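Local coordinates for aclacinomycin oxidoreductase (AknOx) (Streptomyces galilaeus, PDB 2IPI), which oxidises the terminal sugar of aclacinomycins in the last two steps of their biosynthesis, using bicovalently bound FAD and molecular oxygen, at residues F48-R53 against D359-S363; C90-F94 against N468-V472; W423-T427 against A439-E443. All blocks are in the same frame, centred on the assembly; numbering follows the deposited sequence.

In the fold
The three contacts lie close to FAD and the bound aclacinomycin ligand. Contacts 2 and 3 are buried; contact 1 is partly buried, with its outer charged groups and a water near the surface. Contacts 1 and 3 share one antiparallel sheet, in which strands 360-368 and 420-428 are neighbours, and Lys-362 N lies 3.0 Å from Ala-426 O. Contacts 1 and 2 meet through Lys-362 NZ, 2.5 Å from Glu-92 OE1 and 3.0 Å from Asp-471 OD1. Contacts 2 and 3 meet at Phe-91, Tyr-469 and Trp-423. Chemically, contact 1 is mainly polar, contact 2 mixes apolar packing with one hydrogen bond, and contact 3 is close apolar packing.

Contact 1: F48-R53 against D359-S363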
loop_
_atom_site.group_PDB
_atom_site.type_symbol
_atom_site.label_atom_id
_atom_site.label_comp_id
_atom_site.label_asym_id
_atom_site.label_seq_id
_atom_site.Cartn_x
_atom_site.Cartn_y
_atom_site.Cartn_z
ATOM N N PHE A 48 -3.566 -6.400 -12.159
ATOM C CA PHE A 48 -2.271 -7.015 -11.883
ATOM C C PHE A 48 -2.428 -8.501 -11.575
ATOM O O PHE A 48 -1.523 -9.284 -11.883
ATOM C CB PHE A 48 -1.638 -6.270 -10.707
ATOM C CG PHE A 48 -0.330 -6.924 -10.270
ATOM C CD1 PHE A 48 -0.143 -7.297 -8.954
ATOM C CD2 PHE A 48 0.655 -7.143 -11.219
ATOM C CE1 PHE A 48 1.045 -7.890 -8.555
ATOM C CE2 PHE A 48 1.845 -7.727 -10.819
ATOM C CZ PHE A 48 2.026 -8.093 -9.500
ATOM N N ASN A 49 -3.576 -8.824 -10.983
ATOM C CA ASN A 49 -3.904 -10.150 -10.457
ATOM C C ASN A 49 -4.757 -10.941 -11.441
ATOM O O ASN A 49 -5.926 -10.616 -11.656
ATOM C CB ASN A 49 -4.626 -10.002 -9.115
ATOM C CG ASN A 49 -4.655 -11.250 -8.258
ATOM O OD1 ASN A 49 -4.722 -11.108 -7.026
ATOM N ND2 ASN A 49 -4.635 -12.446 -8.834
ATOM N N GLY A 50 -4.154 -11.944 -12.052
ATOM C CA GLY A 50 -4.703 -12.730 -13.124
ATOM C C GLY A 50 -5.964 -13.494 -12.782
ATOM O O GLY A 50 -6.675 -13.931 -13.707
ATOM N N ARG A 51 -6.226 -13.663 -11.501
ATOM C CA ARG A 51 -7.380 -14.319 -10.929
ATOM C C ARG A 51 -8.688 -13.624 -11.313
ATOM O O ARG A 51 -9.706 -14.296 -11.459
ATOM C CB ARG A 51 -7.328 -14.369 -9.395
ATOM C CG ARG A 51 -6.397 -15.425 -8.839
ATOM C CD ARG A 51 -6.279 -15.404 -7.343
ATOM N NE ARG A 51 -7.522 -15.732 -6.621
ATOM C CZ ARG A 51 -7.834 -15.145 -5.474
ATOM N NH1 ARG A 51 -7.025 -14.243 -4.919
ATOM N NH2 ARG A 51 -8.955 -15.437 -4.820
ATOM N N PHE A 52 -8.675 -12.304 -11.460
ATOM C CA PHE A 52 -9.934 -11.595 -11.715
ATOM C C PHE A 52 -9.870 -10.789 -13.012
ATOM O O PHE A 52 -8.984 -9.947 -13.201
ATOM C CB PHE A 52 -10.301 -10.669 -10.566
ATOM C CG PHE A 52 -10.025 -11.141 -9.156
ATOM C CD1 PHE A 52 -8.789 -10.908 -8.593
ATOM C CD2 PHE A 52 -10.981 -11.804 -8.395
ATOM C CE1 PHE A 52 -8.511 -11.317 -7.299
ATOM C CE2 PHE A 52 -10.704 -12.227 -7.109
ATOM C CZ PHE A 52 -9.462 -11.992 -6.559
ATOM N N ARG A 53 -10.833 -11.056 -13.895
ATOM C CA ARG A 53 -10.900 -10.395 -15.198
ATOM C C ARG A 53 -12.299 -9.852 -15.471
ATOM O O ARG A 53 -13.285 -10.575 -15.363
ATOM C CB ARG A 53 -10.402 -11.374 -16.276
ATOM C CG ARG A 53 -8.911 -11.687 -16.057
ATOM C CD ARG A 53 -8.044 -10.650 -16.735
ATOM N NE ARG A 53 -6.617 -10.868 -16.685
ATOM C CZ ARG A 53 -5.672 -10.199 -16.046
ATOM N NH1 ARG A 53 -5.947 -9.145 -15.291
ATOM N NH2 ARG A 53 -4.395 -10.574 -16.135
ATOM N N ASP A 359 1.019 -15.037 -12.180
ATOM C CA ASP A 359 0.289 -13.783 -12.025
ATOM C C ASP A 359 -0.881 -13.896 -11.045
ATOM O O ASP A 359 -1.495 -12.860 -10.756
ATOM C CB ASP A 359 -0.205 -13.277 -13.375
ATOM C CG ASP A 359 -1.259 -14.166 -14.004
ATOM O OD1 ASP A 359 -1.873 -13.754 -15.014
ATOM O OD2 ASP A 359 -1.475 -15.299 -13.529
ATOM N N ARG A 360 -1.155 -15.096 -10.549
ATOM C CA ARG A 360 -2.253 -15.281 -9.610
ATOM C C ARG A 360 -1.771 -15.134 -8.170
ATOM O O ARG A 360 -0.783 -15.781 -7.805
ATOM C CB ARG A 360 -2.915 -16.651 -9.802
ATOM C CG ARG A 360 -3.493 -16.940 -11.170
ATOM C CD ARG A 360 -4.617 -17.976 -11.042
ATOM N NE ARG A 360 -5.568 -17.900 -12.136
ATOM C CZ ARG A 360 -6.853 -17.608 -12.140
ATOM N NH1 ARG A 360 -7.513 -17.611 -13.295
ATOM N NH2 ARG A 360 -7.527 -17.308 -11.043
ATOM N N THR A 361 -2.426 -14.313 -7.355
ATOM C CA THR A 361 -2.025 -14.098 -5.976
ATOM C C THR A 361 -3.198 -13.983 -4.998
ATOM O O THR A 361 -4.313 -13.605 -5.328
ATOM C CB THR A 361 -1.193 -12.806 -5.786
ATOM O OG1 THR A 361 -2.060 -11.685 -6.051
ATOM C CG2 THR A 361 -0.035 -12.709 -6.758
ATOM N N LYS A 362 -2.909 -14.309 -3.753
ATOM C CA LYS A 362 -3.737 -14.061 -2.591
ATOM C C LYS A 362 -2.886 -13.529 -1.456
ATOM O O LYS A 362 -1.858 -14.141 -1.141
ATOM C CB LYS A 362 -4.486 -15.333 -2.165
ATOM C CG LYS A 362 -5.439 -15.162 -0.997
ATOM C CD LYS A 362 -6.175 -13.848 -0.960
ATOM C CE LYS A 362 -7.686 -13.875 -0.861
ATOM N NZ LYS A 362 -8.183 -12.666 -0.126
ATOM N N SER A 363 -3.253 -12.402 -0.833
ATOM C CA SER A 363 -2.410 -11.917 0.261
ATOM C C SER A 363 -3.193 -11.288 1.402
ATOM O O SER A 363 -4.383 -10.969 1.313
ATOM C CB SER A 363 -1.358 -10.922 -0.253
ATOM O OG SER A 363 -1.918 -10.056 -1.217
HETATM O O HOH W 1 -9.048 -15.391 -13.883
#
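Asp-359 opens the second segment with a backbone anchor: its O accepts a hydrogen bond from Gly-50 N at 3.1 Å (N-H...O angle 168°). Gly-50 is the second residue of a type I turn from Asn-49 to Phe-52, closed by Phe-52 N to Asn-49 O at 3.2 Å. A CB on Gly-50 would fall 2.3 Å from Asp-359 OD1, so glycine lets the turn sit this close. Farther out, Arg-53 NH2 stays 4.2 Å from Asp-359 OD1, beyond salt-bridge range.

Arg-360 CA and Gly-50 CA are the nearest CA pair across the segments, 5.0 Å apart. The Arg-360 guanidinium lays one face over the turn, with NH2 3.0 Å from Arg-51 CA. A water donates to Gly-50 O at 2.8 Å, donates weakly to Arg-51 O at 2.7 Å and weakly accepts from Arg-360 NH1 at 2.8 Å. Asp-359 and Arg-360 together face Trp-428 as a classic beta bulge, at the start of strand 360-368, an outermost strand of the seven-stranded antiparallel sheet that carries the substrate site. The turn thus joins the loop between helix 40-44 and strand 58-61 to that sheet; within this loop Phe-48 stacks on His-89, one of the two residues covalently linked to FAD.

Thr-361 O accepts a hydrogen bond from Arg-51 NH1 at 2.8 Å (152°), near the guanidinium plane, while its side chain lies about 4 Å from the bound aclacinomycin between nearest atoms.

Lys-362 packs its CB 3.9 Å from Arg-51 NH1, and its ammonium group forms salt bridges with Glu-92 and Asp-471.

Contact 2: C90-F94 against N468-V472; sequences CFEGF and NYPDV. With FAD (flavin-adenine dinucleotide), chain F.
This buried loop-to-loop contact joins the PCMH-type FAD-binding region to the berberine-like C-terminal region at the active site: Cys-90 directly follows His-89, covalently linked to FAD, and the other loop carries FAD-binding Asn-468 and the proton acceptor Tyr-469. Residues 90-93 form a type I turn closed by Gly-93 N to Cys-90 O at 3.0 Å (Gly-93 phi/psi 53°/32°). The direction from Phe-91 CA to Phe-94 CA is 64° from that of Asn-468 CA to Val-472 CA; Glu-92 CA and Pro-470 CA are nearest, at 6.3 Å. Pro-470 (C-gamma endo) is the most covered residue: its CB lies 3.6 Å from Phe-94 CZ and its CG 3.5 Å from Glu-92 CG. Phe-91 (chi1 m) brings CE1 4.1 Å from Tyr-469 CD2 and 3.8 Å from FAD C1'; Tyr-469 OH is hydrogen-bonded to the aclacinomycin ligand. Glu-92 OE1 (chi1, chi2 both m) accepts a hydrogen bond from Val-472 N, 3.1 Å, 165°. A water links Phe-91 N (3.0 Å), Asn-468 O (2.6 Å) and FAD O2' (3.1 Å); Cys-90 N donates to FAD O1A at 3.3 Å. Glu-92 OE1 and Asp-471 OD1, 4.1 Å apart, both salt-bridge Lys-362, and Asp-471 OD2 Lys-364, so lysine charge offsets the carboxylate repulsion.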
loop_
_atom_site.group_PDB
_atom_site.type_symbol
_atom_site.label_atom_id
_atom_site.label_comp_id
_atom_site.label_asym_id
_atom_site.label_seq_id
_atom_site.Cartn_x
_atom_site.Cartn_y
_atom_site.Cartn_z
ATOM N N CYS A 90 -4.791 -3.461 -7.519
ATOM C CA CYS A 90 -5.724 -3.991 -6.538
ATOM C C CYS A 90 -5.559 -5.481 -6.241
ATOM O O CYS A 90 -5.871 -6.314 -7.093
ATOM C CB CYS A 90 -7.165 -3.768 -7.028
ATOM S SG CYS A 90 -8.322 -3.685 -5.626
ATOM N N PHE A 91 -5.067 -5.837 -5.055
ATOM C CA PHE A 91 -4.791 -7.266 -4.791
ATOM C C PHE A 91 -6.031 -8.143 -4.888
ATOM O O PHE A 91 -5.943 -9.339 -5.165
ATOM C CB PHE A 91 -4.184 -7.444 -3.391
ATOM C CG PHE A 91 -2.730 -6.998 -3.296
ATOM C CD1 PHE A 91 -2.309 -6.190 -2.260
ATOM C CD2 PHE A 91 -1.834 -7.429 -4.262
ATOM C CE1 PHE A 91 -0.986 -5.788 -2.180
ATOM C CE2 PHE A 91 -0.514 -7.020 -4.201
ATOM C CZ PHE A 91 -0.104 -6.211 -3.152
ATOM N N GLU A 92 -7.215 -7.567 -4.650
ATOM C CA GLU A 92 -8.445 -8.362 -4.660
ATOM C C GLU A 92 -9.247 -8.174 -5.938
ATOM O O GLU A 92 -10.353 -8.673 -6.122
ATOM C CB GLU A 92 -9.279 -8.016 -3.424
ATOM C CG GLU A 92 -8.749 -8.677 -2.160
ATOM C CD GLU A 92 -9.250 -10.120 -2.048
ATOM O OE1 GLU A 92 -9.366 -10.612 -0.912
ATOM O OE2 GLU A 92 -9.487 -10.737 -3.106
ATOM N N GLY A 93 -8.669 -7.437 -6.901
ATOM C CA GLY A 93 -9.270 -7.317 -8.212
ATOM C C GLY A 93 -10.720 -6.866 -8.221
ATOM O O GLY A 93 -11.479 -7.275 -9.088
ATOM N N PHE A 94 -11.085 -6.052 -7.258
ATOM C CA PHE A 94 -12.380 -5.417 -7.081
ATOM C C PHE A 94 -12.910 -4.773 -8.356
ATOM O O PHE A 94 -14.108 -4.875 -8.629
ATOM C CB PHE A 94 -12.273 -4.354 -5.996
ATOM C CG PHE A 94 -12.092 -4.828 -4.578
ATOM C CD1 PHE A 94 -11.543 -3.997 -3.626
ATOM C CD2 PHE A 94 -12.496 -6.086 -4.171
ATOM C CE1 PHE A 94 -11.399 -4.396 -2.309
ATOM C CE2 PHE A 94 -12.348 -6.515 -2.870
ATOM C CZ PHE A 94 -11.805 -5.665 -1.926
ATOM N N ASN A 468 -4.824 -0.996 1.819
ATOM C CA ASN A 468 -4.322 -1.352 0.496
ATOM C C ASN A 468 -3.936 -2.821 0.395
ATOM O O ASN A 468 -3.387 -3.301 -0.609
ATOM C CB ASN A 468 -3.115 -0.466 0.163
ATOM C CG ASN A 468 -3.505 0.804 -0.567
ATOM O OD1 ASN A 468 -4.676 1.170 -0.689
ATOM N ND2 ASN A 468 -2.474 1.475 -1.073
ATOM N N TYR A 469 -4.242 -3.549 1.454
ATOM C CA TYR A 469 -4.220 -4.977 1.582
ATOM C C TYR A 469 -5.640 -5.502 1.816
ATOM O O TYR A 469 -5.919 -6.007 2.905
ATOM C CB TYR A 469 -3.362 -5.428 2.761
ATOM C CG TYR A 469 -1.897 -5.058 2.759
ATOM C CD1 TYR A 469 -1.157 -5.295 3.912
ATOM C CD2 TYR A 469 -1.256 -4.498 1.667
ATOM C CE1 TYR A 469 0.187 -4.984 3.988
ATOM C CE2 TYR A 469 0.093 -4.180 1.723
ATOM C CZ TYR A 469 0.799 -4.426 2.883
ATOM O OH TYR A 469 2.141 -4.124 2.971
ATOM N N PRO A 470 -6.534 -5.372 0.851
ATOM C CA PRO A 470 -7.898 -5.883 1.054
ATOM C C PRO A 470 -7.889 -7.401 1.230
ATOM O O PRO A 470 -7.125 -8.040 0.503
ATOM C CB PRO A 470 -8.604 -5.554 -0.259
ATOM C CG PRO A 470 -7.465 -5.557 -1.244
ATOM C CD PRO A 470 -6.415 -4.789 -0.490
ATOM N N ASP A 471 -8.715 -7.888 2.153
ATOM C CA ASP A 471 -8.884 -9.328 2.347
ATOM C C ASP A 471 -10.364 -9.627 2.640
ATOM O O ASP A 471 -10.837 -9.365 3.736
ATOM C CB ASP A 471 -8.016 -9.835 3.479
ATOM C CG ASP A 471 -8.163 -11.325 3.732
ATOM O OD1 ASP A 471 -8.472 -12.073 2.804
ATOM O OD2 ASP A 471 -7.981 -11.742 4.898
ATOM N N VAL A 472 -11.051 -10.143 1.634
ATOM C CA VAL A 472 -12.514 -10.254 1.806
ATOM C C VAL A 472 -12.860 -11.409 2.727
ATOM O O VAL A 472 -13.994 -11.602 3.161
ATOM C CB VAL A 472 -13.156 -10.308 0.410
ATOM C CG1 VAL A 472 -13.209 -11.731 -0.116
ATOM C CG2 VAL A 472 -14.522 -9.626 0.468
HETATM P PA FAD F . -6.166 0.120 -8.916
HETATM O O1A FAD F . -6.609 -1.211 -9.057
HETATM O O2A FAD F . -6.403 0.894 -10.134
HETATM O O5B FAD F . -6.846 0.817 -7.680
HETATM C C5B FAD F . -6.905 0.235 -6.441
HETATM C C4B FAD F . -8.099 0.776 -5.659
HETATM O O4B FAD F . -8.138 2.170 -5.789
HETATM C C3B FAD F . -9.430 0.293 -6.265
HETATM O O3B FAD F . -10.423 0.265 -5.305
HETATM C C2B FAD F . -9.764 1.379 -7.273
HETATM O O2B FAD F . -11.119 1.484 -7.618
HETATM C C1B FAD F . -9.228 2.585 -6.534
HETATM N N9A FAD F . -8.937 3.737 -7.409
HETATM C C8A FAD F . -8.167 3.743 -8.506
HETATM N N7A FAD F . -8.117 4.960 -9.027
HETATM C C5A FAD F . -8.887 5.741 -8.269
HETATM C C6A FAD F . -9.208 7.091 -8.328
HETATM N N6A FAD F . -8.657 7.812 -9.228
HETATM N N1A FAD F . -10.001 7.615 -7.408
HETATM C C2A FAD F . -10.451 6.845 -6.445
HETATM N N3A FAD F . -10.156 5.562 -6.347
HETATM C C4A FAD F . -9.402 5.004 -7.245
HETATM N N1 FAD F . 1.395 -0.375 -1.222
HETATM C C2 FAD F . 2.119 0.313 -0.277
HETATM O O2 FAD F . 1.639 0.961 0.548
HETATM N N3 FAD F . 3.483 0.222 -0.326
HETATM C C4 FAD F . 4.140 -0.528 -1.286
HETATM O O4 FAD F . 5.337 -0.495 -1.336
HETATM C C4X FAD F . 3.392 -1.207 -2.250
HETATM N N5 FAD F . 3.980 -1.983 -3.205
HETATM C C5X FAD F . 3.258 -2.587 -4.182
HETATM C C6 FAD F . 3.894 -3.298 -5.202
HETATM C C7 FAD F . 3.145 -3.945 -6.142
HETATM C C7M FAD F . 3.891 -4.589 -7.264
HETATM C C8 FAD F . 1.752 -3.824 -6.155
HETATM C C8M FAD F . 0.976 -4.278 -7.370
HETATM C C9 FAD F . 1.165 -3.098 -5.143
HETATM C C9A FAD F . 1.874 -2.501 -4.132
HETATM N N10 FAD F . 1.250 -1.798 -3.119
HETATM C C10 FAD F . 2.003 -1.115 -2.210
HETATM C "C1'" FAD F . -0.142 -2.124 -2.688
HETATM C "C2'" FAD F . -1.258 -1.345 -3.388
HETATM O "O2'" FAD F . -2.026 -2.012 -4.335
HETATM C "C3'" FAD F . -0.819 -0.026 -3.977
HETATM O "O3'" FAD F . -0.214 0.794 -3.026
HETATM C "C4'" FAD F . -2.099 0.519 -4.682
HETATM O "O4'" FAD F . -3.287 0.024 -4.212
HETATM C "C5'" FAD F . -2.221 0.422 -6.184
HETATM O "O5'" FAD F . -3.297 1.177 -6.632
HETATM P P FAD F . -3.568 1.149 -8.170
HETATM O O1P FAD F . -3.989 2.422 -8.632
HETATM O O2P FAD F . -2.408 0.685 -8.796
HETATM O O3P FAD F . -4.649 0.030 -8.456
HETATM O O HOH W 2 -4.197 -3.788 -3.019
#

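Contact 3: W423-T427 against A439-E443. With AKY (methyl (2S,4R)-2-ethyl-2,5,7-trihydroxy-6,11-dioxo-4-{[2,3,6-trideoxy-4-O-{2,6-dideoxy-4-O-[(2S,6S)-6-methyl-5-oxotetrahydro-2h -pyran-2-yl]-alpha-D-lyxo-hexopyranosyl}-3-(dimethylamino)-D-ribo-hexopyranosyl]oxy}-1,2,3,4,6,11-hexahydrotetracene-1-c arboxylate), chain E.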
loop_
_atom_site.group_PDB
_atom_site.type_symbol
_atom_site.label_atom_id
_atom_site.label_comp_id
_atom_site.label_asym_id
_atom_site.label_seq_id
_atom_site.Cartn_x
_atom_site.Cartn_y
_atom_site.Cartn_z
ATOM N N TRP A 423 3.104 -8.612 5.418
ATOM C CA TRP A 423 2.276 -8.930 4.259
ATOM C C TRP A 423 2.473 -10.389 3.868
ATOM O O TRP A 423 3.584 -10.746 3.470
ATOM C CB TRP A 423 2.630 -8.050 3.063
ATOM C CG TRP A 423 1.752 -8.170 1.848
ATOM C CD1 TRP A 423 0.436 -7.821 1.782
ATOM C CD2 TRP A 423 2.108 -8.660 0.549
ATOM N NE1 TRP A 423 -0.044 -8.067 0.517
ATOM C CE2 TRP A 423 0.963 -8.583 -0.261
ATOM C CE3 TRP A 423 3.286 -9.163 -0.020
ATOM C CZ2 TRP A 423 0.949 -8.981 -1.594
ATOM C CZ3 TRP A 423 3.275 -9.555 -1.342
ATOM C CH2 TRP A 423 2.117 -9.468 -2.131
ATOM N N MET A 424 1.433 -11.214 3.971
ATOM C CA MET A 424 1.635 -12.626 3.612
ATOM C C MET A 424 0.889 -12.985 2.335
ATOM O O MET A 424 -0.226 -12.519 2.099
ATOM C CB MET A 424 1.167 -13.564 4.716
ATOM C CG MET A 424 1.549 -13.109 6.115
ATOM S SD MET A 424 0.972 -14.334 7.312
ATOM C CE MET A 424 1.777 -13.717 8.782
ATOM N N SER A 425 1.534 -13.831 1.530
ATOM C CA SER A 425 0.996 -14.185 0.235
ATOM C C SER A 425 1.337 -15.608 -0.210
ATOM O O SER A 425 2.223 -16.239 0.356
ATOM C CB SER A 425 1.530 -13.218 -0.838
ATOM O OG SER A 425 2.913 -13.456 -1.067
ATOM N N ALA A 426 0.592 -16.010 -1.216
ATOM C CA ALA A 426 0.739 -17.139 -2.101
ATOM C C ALA A 426 0.623 -16.594 -3.528
ATOM O O ALA A 426 -0.236 -15.748 -3.795
ATOM C CB ALA A 426 -0.302 -18.224 -1.895
ATOM N N THR A 427 1.497 -17.082 -4.365
ATOM C CA THR A 427 1.659 -16.668 -5.745
ATOM C C THR A 427 1.777 -17.905 -6.623
ATOM O O THR A 427 2.530 -18.802 -6.222
ATOM C CB THR A 427 2.920 -15.794 -5.920
ATOM O OG1 THR A 427 2.978 -14.859 -4.836
ATOM C CG2 THR A 427 2.842 -15.040 -7.233
ATOM N N ALA A 439 -5.803 -22.408 0.283
ATOM C CA ALA A 439 -5.757 -23.096 1.574
ATOM C C ALA A 439 -4.528 -22.699 2.382
ATOM O O ALA A 439 -4.586 -22.381 3.571
ATOM C CB ALA A 439 -5.781 -24.605 1.357
ATOM N N TRP A 440 -3.380 -22.712 1.725
ATOM C CA TRP A 440 -2.106 -22.359 2.319
ATOM C C TRP A 440 -2.121 -20.999 2.997
ATOM O O TRP A 440 -1.800 -20.873 4.176
ATOM C CB TRP A 440 -1.033 -22.397 1.212
ATOM C CG TRP A 440 0.071 -21.407 1.426
ATOM C CD1 TRP A 440 0.234 -20.176 0.854
ATOM C CD2 TRP A 440 1.186 -21.596 2.303
ATOM N NE1 TRP A 440 1.380 -19.597 1.326
ATOM C CE2 TRP A 440 1.985 -20.441 2.212
ATOM C CE3 TRP A 440 1.576 -22.635 3.153
ATOM C CZ2 TRP A 440 3.161 -20.288 2.943
ATOM C CZ3 TRP A 440 2.741 -22.476 3.875
ATOM C CH2 TRP A 440 3.520 -21.317 3.769
ATOM N N ILE A 441 -2.473 -19.947 2.242
ATOM C CA ILE A 441 -2.357 -18.606 2.810
ATOM C C ILE A 441 -3.320 -18.393 3.972
ATOM O O ILE A 441 -3.041 -17.670 4.927
ATOM C CB ILE A 441 -2.608 -17.485 1.776
ATOM C CG1 ILE A 441 -3.637 -17.799 0.698
ATOM C CG2 ILE A 441 -1.292 -17.070 1.137
ATOM C CD1 ILE A 441 -5.077 -17.686 1.150
ATOM N N ARG A 442 -4.491 -19.039 3.877
ATOM C CA ARG A 442 -5.446 -18.793 4.957
ATOM C C ARG A 442 -4.993 -19.473 6.241
ATOM O O ARG A 442 -5.115 -18.899 7.320
ATOM C CB ARG A 442 -6.837 -19.276 4.552
ATOM C CG ARG A 442 -7.505 -18.399 3.513
ATOM C CD ARG A 442 -8.432 -19.255 2.648
ATOM N NE ARG A 442 -9.368 -18.393 1.935
ATOM C CZ ARG A 442 -10.136 -18.695 0.914
ATOM N NH1 ARG A 442 -10.124 -19.910 0.399
ATOM N NH2 ARG A 442 -10.930 -17.759 0.402
ATOM N N GLU A 443 -4.488 -20.689 6.103
ATOM C CA GLU A 443 -3.969 -21.455 7.226
ATOM C C GLU A 443 -2.855 -20.758 7.988
ATOM O O GLU A 443 -2.907 -20.718 9.217
ATOM C CB GLU A 443 -3.451 -22.806 6.712
ATOM C CG GLU A 443 -4.509 -23.893 6.618
ATOM C CD GLU A 443 -4.256 -24.830 5.451
ATOM O OE1 GLU A 443 -5.187 -25.575 5.054
ATOM O OE2 GLU A 443 -3.124 -24.821 4.918
HETATM O O15 AKY E . 3.882 -3.298 0.955
HETATM C C42 AKY E . 4.184 -3.955 -0.058
HETATM C C40 AKY E . 5.678 -3.976 -0.463
HETATM C C38 AKY E . 6.008 -4.858 -1.598
HETATM C C39 AKY E . 3.229 -5.010 -0.752
HETATM C C41 AKY E . 2.316 -5.892 -0.316
HETATM O O14 AKY E . 3.613 -5.388 -2.054
HETATM C C37 AKY E . 4.973 -5.796 -2.112
HETATM O O13 AKY E . 5.360 -6.236 -3.389
HETATM C C35 AKY E . 5.117 -7.583 -3.668
HETATM C C34 AKY E . 6.394 -8.429 -3.669
HETATM C C36 AKY E . 7.383 -7.933 -2.764
HETATM O O11 AKY E . 7.015 -8.642 -5.049
HETATM C C33 AKY E . 4.280 -7.760 -4.922
HETATM O O12 AKY E . 2.963 -7.005 -4.987
HETATM C C32 AKY E . 5.024 -7.770 -6.105
HETATM C C31 AKY E . 5.957 -8.824 -6.126
HETATM O O7 AKY E . 8.138 -14.799 -7.439
HETATM C C7 AKY E . 8.209 -15.152 -8.821
HETATM C C8 AKY E . 9.360 -14.467 -9.448
HETATM C C9 AKY E . 10.636 -15.216 -9.162
HETATM O O9 AKY E . 10.661 -15.435 -7.793
HETATM C C13 AKY E . 11.781 -14.424 -9.683
HETATM C C14 AKY E . 11.730 -13.115 -8.894
HETATM C C20 AKY E . 8.359 -16.639 -8.858
HETATM C C19 AKY E . 9.506 -17.305 -9.299
HETATM C C10 AKY E . 10.593 -16.476 -9.938
HETATM C C11 AKY E . 9.542 -18.698 -9.354
HETATM C C18 AKY E . 8.426 -19.450 -8.985
HETATM C C17 AKY E . 7.266 -18.799 -8.546
HETATM C C6 AKY E . 7.260 -17.410 -8.482
HETATM O O6 AKY E . 6.156 -16.752 -8.069
HETATM C C12 AKY E . 8.464 -20.858 -9.102
HETATM O O3 AKY E . 9.492 -21.460 -9.480
HETATM C C15 AKY E . 7.300 -21.605 -8.791
HETATM C C1 AKY E . 7.313 -22.986 -8.973
HETATM C C2 AKY E . 6.182 -23.767 -8.732
HETATM C C3 AKY E . 5.026 -23.126 -8.287
HETATM C C16 AKY E . 6.127 -20.952 -8.354
HETATM C C5 AKY E . 6.107 -19.546 -8.229
HETATM O O5 AKY E . 5.107 -18.877 -7.901
HETATM C C4 AKY E . 4.998 -21.746 -8.100
HETATM O O4 AKY E . 3.833 -21.190 -7.679
HETATM O O18 AKY E . 5.412 -10.150 -6.040
HETATM C C45 AKY E . 7.013 -13.950 -7.168
HETATM C C43 AKY E . 10.165 -16.225 -11.381
HETATM O O16 AKY E . 8.975 -16.097 -11.689
HETATM O O17 AKY E . 11.093 -16.163 -12.380
HETATM C C44 AKY E . 10.787 -17.200 -13.321
HETATM O O19 AKY E . 6.946 -12.825 -8.009
HETATM C C47 AKY E . 6.105 -12.384 -5.405
HETATM N N11 AKY E . 4.764 -12.613 -4.837
HETATM C C52 AKY E . 4.563 -12.484 -3.434
HETATM C C51 AKY E . 3.633 -12.268 -5.631
HETATM C C46 AKY E . 7.070 -13.524 -5.705
HETATM C C48 AKY E . 6.375 -11.185 -6.314
HETATM C C49 AKY E . 6.245 -11.592 -7.772
HETATM C C50 AKY E . 4.984 -11.238 -8.570
#
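The aclacinomycin site lies on one face of the antiparallel sheet, and this contact packs the other face of strand 420-428 against helix 434-448, which follows it in the chain. The two axes run antiparallel, 166° apart, and approach to 7.8 Å. Ala-426 and Ile-441 have the nearest CA atoms, at 6.0 Å. Ala-426 points its CB at the helix, 3.4 Å from Ile-441 CG2 and 3.4 Å from Trp-440 CD1. Ile-441 CG2 also presses on the strand backbone, 3.2 Å from Ala-426 N and 3.3 Å from Ser-425 C. The indole of Trp-440 presents its edge, with NE1 3.6 Å from Ser-425 O.

Ser-425 and Thr-427 point away from the helix, on the ligand side. Thr-427 OG1 is hydrogen-bonded to AKY N11 at 2.9 Å, and AKY O4 donates a weak hydrogen bond to Thr-427 O at 3.1 Å. Ser-425 OG comes 3.0 Å from AKY C52, while Trp-423 lies with one ring face under AKY C41, its CD2 2.9 Å away.

The strand therefore divides its chemistry by face: a small alanine admits the helix to close, apolar packing on one side, while on the other hydroxyls meet the amino sugar, a backbone carbonyl the aglycone, and the Trp-423 indole the terminal sugar.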